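Side-chain contact in guanine nucleotide exchange factor p115rhogef (Homo sapiens, PDB 1IAP), which probably activates Rho GTPases by nucleotide exchange and carries an RGS-like domain that is thought to engage heterotrimeric G protein alpha subunits: residues Leu35-Ala40 with Ser104-Val109. Sequence-based numbering, arbitrary orientation.
Sequences LCCLHA and SQQVAV
With chi1 at -74°, the SG of Cys37 stands anti to its own carbonyl carbon and reaches out from helix 32-43 to the region where helix 106-121 begins, meeting Gln105, Gln106 and Val109. Val109, its CG1 anti to the backbone N (chi1 173°), leaves CG2 to meet the sulfur, with Val109 CG2 4.1 Å from Cys37 SG. Gln105 comes closer, its CB lying 3.8 Å from Cys37 SG. The touch is therefore mostly van der Waals, methylene and methyl against sulfur. At the exposed margin the amide oxygen of Gln106 joins them: from a CB that points away, the end of the chain comes back toward the sulfur and puts Gln106 OE1 4.2 Å from Cys37 SG. Gln105 and Val109 are four residues apart and linked by the backbone hydrogen bond from Val109 N to Gln105 O (3.0 Å); both side chains turn toward helix 32-43. In this all-helical RGS-like domain the contact joins an early helix to the turn between helix 91-103 and helix 106-121, and Cys37 also packs on Val102 of the former. Gln105 is buried and contributes its CB here, while its chain carries the amide elsewhere: NE2 makes weak hydrogen bonds to Pro72 O and Val101 O. Beside Cys37, Cys36 SG stays about 4.5 Å from Gln105 CG, outside the contact proper, and the Cys36 side chain packs on Val71, Val101, Phe58 and Phe62.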
ATOM      1  N   LEU A  35       0.285   3.333   1.696  1.00 19.09           N
ATOM      2  CA  LEU A  35       1.031   2.161   2.142  1.00 22.70           C
ATOM      3  C   LEU A  35       0.469   1.619   3.452  1.00 22.24           C
ATOM      4  O   LEU A  35       0.417   0.409   3.661  1.00 22.45           O
ATOM      5  CB  LEU A  35       2.513   2.500   2.301  1.00 19.16           C
ATOM      6  CG  LEU A  35       3.251   2.850   1.005  1.00 21.99           C
ATOM      7  CD1 LEU A  35       4.652   3.327   1.325  1.00 20.51           C
ATOM      8  CD2 LEU A  35       3.270   1.648   0.065  1.00 18.09           C
ATOM      9  N   CYS A  36       0.037   2.530   4.315  1.00 23.05           N
ATOM     10  CA  CYS A  36      -0.540   2.179   5.605  1.00 21.42           C
ATOM     11  C   CYS A  36      -1.831   1.377   5.411  1.00 21.63           C
ATOM     12  O   CYS A  36      -2.024   0.329   6.029  1.00 21.26           O
ATOM     13  CB  CYS A  36      -0.806   3.454   6.410  1.00 22.85           C
ATOM     14  SG  CYS A  36      -1.644   3.197   7.980  1.00 23.23           S
ATOM     15  N   CYS A  37      -2.693   1.856   4.517  1.00 19.05           N
ATOM     16  CA  CYS A  37      -3.956   1.188   4.228  1.00 23.59           C
ATOM     17  C   CYS A  37      -3.738  -0.215   3.664  1.00 27.04           C
ATOM     18  O   CYS A  37      -4.464  -1.146   4.009  1.00 25.40           O
ATOM     19  CB  CYS A  37      -4.788   2.012   3.242  1.00 24.06           C
ATOM     20  SG  CYS A  37      -5.540   3.502   3.945  1.00 26.99           S
ATOM     21  N   LEU A  38      -2.738  -0.361   2.798  1.00 20.74           N
ATOM     22  CA  LEU A  38      -2.441  -1.661   2.198  1.00 18.43           C
ATOM     23  C   LEU A  38      -1.943  -2.647   3.258  1.00 21.09           C
ATOM     24  O   LEU A  38      -2.370  -3.800   3.288  1.00 23.03           O
ATOM     25  CB  LEU A  38      -1.405  -1.512   1.074  1.00 20.45           C
ATOM     26  CG  LEU A  38      -1.770  -0.610  -0.110  1.00 26.19           C
ATOM     27  CD1 LEU A  38      -0.609  -0.550  -1.119  1.00 23.05           C
ATOM     28  CD2 LEU A  38      -3.034  -1.119  -0.787  1.00 21.49           C
ATOM     29  N   HIS A  39      -1.061  -2.186   4.143  1.00 20.82           N
ATOM     30  CA  HIS A  39      -0.528  -3.055   5.189  1.00 26.30           C
ATOM     31  C   HIS A  39      -1.590  -3.424   6.220  1.00 25.98           C
ATOM     32  O   HIS A  39      -1.546  -4.507   6.808  1.00 25.29           O
ATOM     33  CB  HIS A  39       0.673  -2.408   5.871  1.00 21.69           C
ATOM     34  CG  HIS A  39       1.925  -2.447   5.050  1.00 20.34           C
ATOM     35  ND1 HIS A  39       3.180  -2.425   5.611  1.00 26.83           N
ATOM     36  CD2 HIS A  39       2.111  -2.509   3.709  1.00 20.56           C
ATOM     37  CE1 HIS A  39       4.091  -2.469   4.653  1.00 26.13           C
ATOM     38  NE2 HIS A  39       3.465  -2.521   3.490  1.00 17.75           N
ATOM     39  N   ALA A  40      -2.548  -2.525   6.421  1.00 19.86           N
ATOM     40  CA  ALA A  40      -3.636  -2.748   7.370  1.00 22.87           C
ATOM     41  C   ALA A  40      -4.552  -3.846   6.846  1.00 26.59           C
ATOM     42  O   ALA A  40      -5.065  -4.660   7.613  1.00 28.38           O
ATOM     43  CB  ALA A  40      -4.421  -1.467   7.575  1.00 25.54           C
ATOM     44  N   SER A 104      -8.898   7.354   9.124  1.00 31.70           N
ATOM     45  CA  SER A 104      -8.287   8.680   9.048  1.00 33.79           C
ATOM     46  C   SER A 104      -7.399   8.924   7.823  1.00 35.73           C
ATOM     47  O   SER A 104      -6.901  10.037   7.630  1.00 36.43           O
ATOM     48  CB  SER A 104      -7.495   8.971  10.326  1.00 37.30           C
ATOM     49  OG  SER A 104      -6.497   7.989  10.546  1.00 42.98           O
ATOM     50  N   GLN A 105      -7.175   7.891   7.014  1.00 31.68           N
ATOM     51  CA  GLN A 105      -6.347   8.025   5.813  1.00 28.81           C
ATOM     52  C   GLN A 105      -7.209   8.079   4.549  1.00 30.67           C
ATOM     53  O   GLN A 105      -6.722   8.439   3.477  1.00 26.52           O
ATOM     54  CB  GLN A 105      -5.368   6.846   5.680  1.00 27.04           C
ATOM     55  CG  GLN A 105      -4.558   6.512   6.919  1.00 26.93           C
ATOM     56  CD  GLN A 105      -3.695   7.658   7.401  1.00 28.87           C
ATOM     57  OE1 GLN A 105      -2.935   8.249   6.631  1.00 28.33           O
ATOM     58  NE2 GLN A 105      -3.798   7.971   8.688  1.00 29.16           N
ATOM     59  N   GLN A 106      -8.483   7.717   4.681  1.00 33.77           N
ATOM     60  CA  GLN A 106      -9.411   7.696   3.548  1.00 32.61           C
ATOM     61  C   GLN A 106      -9.460   8.964   2.700  1.00 36.17           C
ATOM     62  O   GLN A 106      -9.510   8.880   1.474  1.00 36.35           O
ATOM     63  CB  GLN A 106     -10.823   7.316   4.011  1.00 39.95           C
ATOM     64  CG  GLN A 106     -10.954   5.873   4.491  1.00 44.60           C
ATOM     65  CD  GLN A 106     -10.522   4.861   3.441  1.00 53.96           C
ATOM     66  OE1 GLN A 106      -9.649   4.027   3.689  1.00 52.55           O
ATOM     67  NE2 GLN A 106     -11.136   4.927   2.261  1.00 55.23           N
ATOM     68  N   VAL A 107      -9.440  10.133   3.340  1.00 39.82           N
ATOM     69  CA  VAL A 107      -9.480  11.397   2.605  1.00 36.30           C
ATOM     70  C   VAL A 107      -8.263  11.579   1.690  1.00 32.03           C
ATOM     71  O   VAL A 107      -8.418  11.834   0.496  1.00 34.16           O
ATOM     72  CB  VAL A 107      -9.607  12.616   3.558  1.00 35.85           C
ATOM     73  CG1 VAL A 107      -9.405  13.924   2.788  1.00 37.44           C
ATOM     74  CG2 VAL A 107     -10.980  12.620   4.216  1.00 34.98           C
ATOM     75  N   ALA A 108      -7.063  11.434   2.248  1.00 31.81           N
ATOM     76  CA  ALA A 108      -5.827  11.590   1.481  1.00 30.73           C
ATOM     77  C   ALA A 108      -5.724  10.574   0.347  1.00 27.36           C
ATOM     78  O   ALA A 108      -5.430  10.942  -0.793  1.00 32.53           O
ATOM     79  CB  ALA A 108      -4.617  11.476   2.394  1.00 24.60           C
ATOM     80  N   VAL A 109      -5.964   9.304   0.666  1.00 25.90           N
ATOM     81  CA  VAL A 109      -5.904   8.227  -0.323  1.00 28.76           C
ATOM     82  C   VAL A 109      -6.975   8.446  -1.385  1.00 30.93           C
ATOM     83  O   VAL A 109      -6.745   8.203  -2.573  1.00 28.12           O
ATOM     84  CB  VAL A 109      -6.092   6.840   0.337  1.00 23.55           C
ATOM     85  CG1 VAL A 109      -6.191   5.745  -0.729  1.00 26.33           C
ATOM     86  CG2 VAL A 109      -4.939   6.554   1.294  1.00 22.33           C
TER